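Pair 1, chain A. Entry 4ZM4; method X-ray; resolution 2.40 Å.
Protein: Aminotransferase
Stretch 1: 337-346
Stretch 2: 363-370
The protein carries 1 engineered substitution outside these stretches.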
# COMPACT_ATOMS: atom_id res chain seq x y z
N ARG A 337 12.75 -29.17 3.13
CA ARG A 337 13.75 -28.90 2.12
C ARG A 337 14.36 -27.50 2.27
O ARG A 337 15.55 -27.32 2.08
CB ARG A 337 13.16 -29.04 0.72
CG ARG A 337 13.22 -30.46 0.16
CD ARG A 337 12.12 -30.82 -0.84
NE ARG A 337 11.54 -29.71 -1.60
CZ ARG A 337 10.24 -29.59 -1.89
NH1 ARG A 337 9.36 -30.47 -1.48
NH2 ARG A 337 9.83 -28.54 -2.59
N LEU A 338 13.53 -26.50 2.59
CA LEU A 338 14.03 -25.14 2.85
C LEU A 338 15.01 -25.17 4.00
O LEU A 338 16.00 -24.46 3.98
CB LEU A 338 12.88 -24.16 3.15
CG LEU A 338 11.95 -23.86 1.96
CD1 LEU A 338 10.68 -23.16 2.41
CD2 LEU A 338 12.64 -23.03 0.89
N GLU A 339 14.72 -25.97 5.01
CA GLU A 339 15.60 -26.11 6.17
C GLU A 339 16.96 -26.67 5.76
O GLU A 339 18.00 -26.15 6.22
CB GLU A 339 14.92 -26.96 7.27
CG GLU A 339 15.82 -27.38 8.43
CD GLU A 339 16.49 -26.23 9.17
OE1 GLU A 339 15.90 -25.13 9.25
OE2 GLU A 339 17.59 -26.45 9.71
N ASP A 340 16.97 -27.68 4.88
CA ASP A 340 18.24 -28.23 4.35
C ASP A 340 19.02 -27.17 3.56
O ASP A 340 20.24 -27.07 3.68
CB ASP A 340 18.01 -29.44 3.42
CG ASP A 340 17.34 -30.62 4.12
OD1 ASP A 340 17.36 -30.69 5.37
OD2 ASP A 340 16.78 -31.48 3.41
N THR A 341 18.30 -26.41 2.73
CA THR A 341 18.90 -25.30 2.00
C THR A 341 19.61 -24.31 2.95
O THR A 341 20.76 -23.95 2.72
CB THR A 341 17.84 -24.55 1.16
OG1 THR A 341 17.31 -25.44 0.19
CG2 THR A 341 18.48 -23.36 0.44
N GLY A 342 18.92 -23.91 4.00
CA GLY A 342 19.47 -22.97 4.97
C GLY A 342 20.64 -23.54 5.74
O GLY A 342 21.64 -22.85 5.97
N GLN A 343 20.54 -24.81 6.11
CA GLN A 343 21.61 -25.45 6.84
C GLN A 343 22.84 -25.48 5.97
O GLN A 343 23.96 -25.20 6.43
CB GLN A 343 21.21 -26.88 7.25
CG GLN A 343 22.22 -27.57 8.17
CD GLN A 343 22.21 -27.00 9.57
OE1 GLN A 343 23.14 -26.31 9.98
NE2 GLN A 343 21.15 -27.29 10.31
N TYR A 344 22.66 -25.87 4.71
CA TYR A 344 23.80 -25.95 3.81
C TYR A 344 24.45 -24.58 3.61
O TYR A 344 25.68 -24.48 3.52
CB TYR A 344 23.42 -26.59 2.47
CG TYR A 344 24.62 -26.95 1.61
CD1 TYR A 344 25.57 -27.87 2.06
CD2 TYR A 344 24.81 -26.38 0.36
CE1 TYR A 344 26.67 -28.21 1.29
CE2 TYR A 344 25.88 -26.72 -0.42
CZ TYR A 344 26.82 -27.64 0.05
OH TYR A 344 27.90 -27.98 -0.74
N MET A 345 23.65 -23.52 3.52
CA MET A 345 24.22 -22.18 3.35
C MET A 345 24.95 -21.83 4.62
O MET A 345 26.08 -21.36 4.57
CB MET A 345 23.16 -21.12 3.03
CG MET A 345 23.73 -19.70 2.90
SD MET A 345 24.72 -19.43 1.39
CE MET A 345 23.39 -19.10 0.23
N GLU A 346 24.30 -22.06 5.77
CA GLU A 346 24.93 -21.79 7.05
C GLU A 346 26.28 -22.51 7.17
O GLU A 346 27.28 -21.87 7.47
CB GLU A 346 24.03 -22.16 8.21
CG GLU A 346 24.69 -21.97 9.57
CD GLU A 346 23.79 -22.26 10.75
OE1 GLU A 346 22.62 -22.69 10.57
OE2 GLU A 346 24.25 -22.03 11.88
N ASN A 363 22.98 -15.98 12.47
CA ASN A 363 21.75 -16.51 13.05
C ASN A 363 20.85 -17.01 11.92
O ASN A 363 20.81 -16.41 10.87
CB ASN A 363 20.98 -15.44 13.86
CG ASN A 363 21.66 -15.07 15.18
OD1 ASN A 363 21.69 -13.89 15.55
ND2 ASN A 363 22.12 -16.06 15.93
N ARG A 364 20.16 -18.11 12.14
CA ARG A 364 19.30 -18.63 11.13
C ARG A 364 17.99 -19.21 11.69
O ARG A 364 17.98 -19.86 12.73
CB ARG A 364 20.04 -19.70 10.33
CG ARG A 364 19.27 -20.18 9.09
CD ARG A 364 20.10 -21.15 8.25
NE ARG A 364 20.36 -22.40 8.95
CZ ARG A 364 19.48 -23.40 9.10
NH1 ARG A 364 18.25 -23.30 8.60
NH2 ARG A 364 19.84 -24.50 9.75
N VAL A 365 16.89 -18.95 11.00
CA VAL A 365 15.64 -19.61 11.27
C VAL A 365 15.08 -19.96 9.89
O VAL A 365 14.50 -19.09 9.19
CB VAL A 365 14.65 -18.73 12.07
CG1 VAL A 365 13.39 -19.51 12.38
CG2 VAL A 365 15.26 -18.21 13.36
N GLY A 366 15.31 -21.22 9.50
CA GLY A 366 14.94 -21.72 8.22
C GLY A 366 15.77 -21.03 7.16
O GLY A 366 16.99 -21.05 7.21
N THR A 367 15.08 -20.38 6.22
CA THR A 367 15.74 -19.68 5.13
C THR A 367 15.93 -18.18 5.43
O THR A 367 16.33 -17.41 4.56
CB THR A 367 14.92 -19.86 3.83
OG1 THR A 367 13.52 -19.66 4.09
CG2 THR A 367 15.13 -21.24 3.29
N LEU A 368 15.59 -17.78 6.65
CA LEU A 368 15.81 -16.41 7.13
C LEU A 368 17.15 -16.48 7.84
O LEU A 368 17.39 -17.40 8.64
CB LEU A 368 14.74 -16.07 8.12
CG LEU A 368 13.90 -14.82 8.07
CD1 LEU A 368 13.40 -14.50 6.69
CD2 LEU A 368 12.75 -15.03 9.01
N MET A 369 18.07 -15.60 7.48
CA MET A 369 19.47 -15.76 7.85
C MET A 369 20.20 -14.40 7.94
O MET A 369 20.14 -13.61 6.99
CB MET A 369 20.12 -16.64 6.79
CG MET A 369 21.51 -17.12 7.10
SD MET A 369 21.97 -18.37 5.87
CE MET A 369 23.68 -18.55 6.40
N SER A 370 20.92 -14.17 9.05
CA SER A 370 21.83 -12.99 9.20
C SER A 370 23.29 -13.46 9.22
O SER A 370 23.61 -14.47 9.85
CB SER A 370 21.54 -11.95 10.33
OG SER A 370 21.65 -12.46 11.63

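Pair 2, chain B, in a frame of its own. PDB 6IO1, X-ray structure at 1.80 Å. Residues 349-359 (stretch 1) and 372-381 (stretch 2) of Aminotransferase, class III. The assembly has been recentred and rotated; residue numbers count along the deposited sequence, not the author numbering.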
# COMPACT_ATOMS: atom_id res chain seq x y z
N ASN B 349 10.93 -4.80 28.08
CA ASN B 349 11.83 -5.85 27.63
C ASN B 349 12.64 -5.40 26.43
O ASN B 349 13.79 -5.82 26.27
CB ASN B 349 11.06 -7.13 27.28
CG ASN B 349 11.97 -8.32 27.10
OD1 ASN B 349 12.63 -8.76 28.05
ND2 ASN B 349 12.03 -8.84 25.88
N ALA B 350 12.07 -4.56 25.57
CA ALA B 350 12.84 -4.01 24.46
C ALA B 350 14.03 -3.21 24.98
O ALA B 350 15.16 -3.40 24.52
CB ALA B 350 11.96 -3.15 23.57
N ALA B 351 13.80 -2.36 25.98
CA ALA B 351 14.89 -1.57 26.55
C ALA B 351 15.94 -2.47 27.19
O ALA B 351 17.14 -2.33 26.93
CB ALA B 351 14.34 -0.57 27.57
N ALA B 352 15.50 -3.43 28.02
CA ALA B 352 16.44 -4.29 28.73
C ALA B 352 17.24 -5.16 27.77
O ALA B 352 18.48 -5.21 27.83
CB ALA B 352 15.70 -5.15 29.75
N SER B 353 16.55 -5.87 26.88
CA SER B 353 17.22 -6.75 25.92
C SER B 353 18.09 -5.96 24.96
O SER B 353 19.16 -6.43 24.57
CB SER B 353 16.18 -7.57 25.15
OG SER B 353 15.30 -6.72 24.43
N GLY B 354 17.65 -4.77 24.55
CA GLY B 354 18.48 -3.95 23.69
C GLY B 354 19.75 -3.48 24.38
O GLY B 354 20.82 -3.46 23.77
N ALA B 355 19.64 -3.09 25.65
CA ALA B 355 20.84 -2.71 26.39
C ALA B 355 21.79 -3.89 26.53
O ALA B 355 23.01 -3.74 26.33
CB ALA B 355 20.46 -2.17 27.77
N TYR B 356 21.25 -5.07 26.83
CA TYR B 356 22.10 -6.26 26.95
C TYR B 356 22.75 -6.60 25.61
O TYR B 356 23.95 -6.91 25.56
CB TYR B 356 21.27 -7.44 27.45
CG TYR B 356 22.06 -8.73 27.55
CD1 TYR B 356 23.01 -8.91 28.54
CD2 TYR B 356 21.85 -9.76 26.64
CE1 TYR B 356 23.73 -10.09 28.63
CE2 TYR B 356 22.56 -10.94 26.72
CZ TYR B 356 23.51 -11.10 27.72
OH TYR B 356 24.22 -12.27 27.80
N LEU B 357 21.98 -6.55 24.53
CA LEU B 357 22.51 -6.85 23.20
C LEU B 357 23.59 -5.85 22.81
O LEU B 357 24.62 -6.23 22.26
CB LEU B 357 21.39 -6.86 22.17
CG LEU B 357 20.52 -8.12 22.10
CD1 LEU B 357 19.29 -7.88 21.24
CD2 LEU B 357 21.32 -9.29 21.57
N LEU B 358 23.36 -4.56 23.07
CA LEU B 358 24.36 -3.55 22.75
C LEU B 358 25.64 -3.79 23.56
O LEU B 358 26.74 -3.74 23.01
CB LEU B 358 23.81 -2.15 23.02
CG LEU B 358 24.72 -0.99 22.63
CD1 LEU B 358 25.17 -1.12 21.18
CD2 LEU B 358 24.02 0.34 22.86
N GLN B 359 25.50 -4.07 24.86
CA GLN B 359 26.66 -4.30 25.70
C GLN B 359 27.47 -5.49 25.20
O GLN B 359 28.70 -5.41 25.06
CB GLN B 359 26.23 -4.52 27.15
CG GLN B 359 27.26 -5.23 28.01
CD GLN B 359 26.76 -5.51 29.41
OE1 GLN B 359 26.47 -4.60 30.18
NE2 GLN B 359 26.65 -6.79 29.75
N GLU B 372 32.09 0.08 14.13
CA GLU B 372 31.27 0.59 15.21
C GLU B 372 30.05 -0.30 15.40
O GLU B 372 29.45 -0.77 14.44
CB GLU B 372 30.81 2.03 14.94
CG GLU B 372 29.85 2.58 15.98
CD GLU B 372 29.43 4.00 15.72
OE1 GLU B 372 28.47 4.20 14.95
OE2 GLU B 372 30.05 4.93 16.28
N VAL B 373 29.68 -0.51 16.66
CA VAL B 373 28.43 -1.17 17.03
C VAL B 373 27.53 -0.11 17.66
O VAL B 373 27.92 0.52 18.65
CB VAL B 373 28.66 -2.35 17.98
CG1 VAL B 373 27.33 -2.93 18.44
CG2 VAL B 373 29.51 -3.41 17.31
N ARG B 374 26.35 0.08 17.09
CA ARG B 374 25.44 1.10 17.59
C ARG B 374 24.03 0.53 17.68
O ARG B 374 23.70 -0.45 17.00
CB ARG B 374 25.45 2.36 16.70
CG ARG B 374 25.13 2.11 15.24
CD ARG B 374 25.26 3.39 14.44
NE ARG B 374 25.03 3.18 13.01
CZ ARG B 374 25.99 2.87 12.14
NH1 ARG B 374 27.24 2.74 12.55
NH2 ARG B 374 25.69 2.70 10.86
N GLY B 375 23.22 1.11 18.55
CA GLY B 375 21.86 0.65 18.69
C GLY B 375 21.03 1.54 19.59
O GLY B 375 21.56 2.26 20.44
N LYS B 376 19.72 1.47 19.37
CA LYS B 376 18.73 2.09 20.23
C LYS B 376 17.59 1.10 20.42
O LYS B 376 17.00 0.64 19.43
CB LYS B 376 18.21 3.40 19.64
CG LYS B 376 17.20 4.11 20.53
CD LYS B 376 17.83 4.50 21.86
CE LYS B 376 16.81 5.18 22.76
NZ LYS B 376 17.34 5.41 24.13
N GLY B 377 17.31 0.75 21.67
CA GLY B 377 16.29 -0.26 21.92
C GLY B 377 16.69 -1.56 21.26
O GLY B 377 17.83 -2.02 21.40
N LEU B 378 15.77 -2.14 20.51
CA LEU B 378 16.04 -3.39 19.81
C LEU B 378 16.56 -3.18 18.39
O LEU B 378 16.72 -4.16 17.65
CB LEU B 378 14.78 -4.25 19.78
CG LEU B 378 14.66 -5.17 21.00
CD1 LEU B 378 13.50 -6.12 20.83
CD2 LEU B 378 15.95 -5.94 21.22
N MET B 379 16.84 -1.94 18.00
CA MET B 379 17.44 -1.65 16.70
C MET B 379 18.96 -1.63 16.87
O MET B 379 19.48 -0.78 17.59
CB MET B 379 16.95 -0.32 16.15
CG MET B 379 15.43 -0.18 16.11
SD MET B 379 14.90 1.48 15.66
CE MET B 379 15.80 1.72 14.13
N LEU B 380 19.66 -2.56 16.22
CA LEU B 380 21.10 -2.64 16.40
C LEU B 380 21.80 -2.86 15.07
O LEU B 380 21.24 -3.45 14.14
CB LEU B 380 21.48 -3.77 17.38
CG LEU B 380 20.91 -3.64 18.79
CD1 LEU B 380 19.80 -4.66 19.02
CD2 LEU B 380 22.00 -3.79 19.84
N LEU B 381 23.04 -2.36 14.98
CA LEU B 381 23.84 -2.49 13.77
C LEU B 381 25.31 -2.67 14.14
O LEU B 381 25.84 -1.97 15.01
CB LEU B 381 23.67 -1.28 12.85
CG LEU B 381 24.24 -1.42 11.43
CD1 LEU B 381 23.34 -0.73 10.43
CD2 LEU B 381 25.65 -0.87 11.33
O HOH W 1 20.34 -1.23 21.86

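The sharpest difference between the two pairs lies at one strand position, where pair 1 has A:Arg364 and pair 2 has B:Gly375. In pair 1 the arginine reaches the helix and gives up 114 Å² of surface to it; in pair 2 no direct hydrogen bond crosses between the stretches, and the space is closed by apolar side chains and a water.

The backbones beneath are nearly the same, superposing to 0.6 Å over 14 central residues. In each, a hairpin packs on a helix, its first strand running antiparallel to the helix axis (170° and 175°) and its second nearly parallel (14° and 10°). A type II' turn joins the strands, from A:Val365 to A:Leu368 and from B:Lys376 to B:Met379. Its matched glycines, A:Gly366 and B:Gly377, have positive phi, which favours glycine.

Close packing in both pairs also relies on glycine, at A:Gly342 and B:Gly354. An ideal CB on A:Gly342 would lie 2.4 Å from A:Gly366 O, and one on B:Gly354 would lie 1.9 Å from B:Gly377 O. Without that atom the turn can settle against the helix: B:Gly354 CA makes a CA-H...O contact with B:Gly377 O at 3.1 Å.

In pair 1 the guanidinium is held by two acids of the helix. A:Arg364 NH1 donates to A:Glu339 OE1 and NH2 to A:Glu339 OE2, both at 3.0 Å, while A:Arg364 NE donates to A:Glu346 OE1 at 2.8 Å. The accepting oxygens of both acids lie near the guanidinium plane, where its N-H groups point, so charge and direction agree. A:Arg364 NH1 also donates to A:Gly366 O at 2.9 Å, tying the side chain back to its own turn.

Pair 2 replaces both acids with hydrocarbon. B:Ala351, matching A:Glu339, makes no contact, whereas B:Leu358, matching A:Glu346, brings its CD2 within 3.9 Å of B:Gly375 O and its CB within 4.0 Å of B:Leu380 CD2. A water donates to B:Gly377 O at 2.7 Å and, weakly, to B:Gly354 O at 3.0 Å, so the turn carbonyl again finds a donor.

Elsewhere the packing is apolar in both. A:Met369 CE lies 3.7 Å from A:Met345 CG; at the matching positions, B:Leu380 CD2 lies 3.9 Å from B:Leu357 CB. A:Thr367 CG2 approaches A:Leu338 CB at 3.7 Å, while the larger B:Leu378 places its CG 4.2 Å from the smaller B:Ala350 CB. The general principle is that glycines can set a close backbone fit while the surrounding side chains flank it with a charged cluster beside apolar contacts, or with apolar side chains and a water.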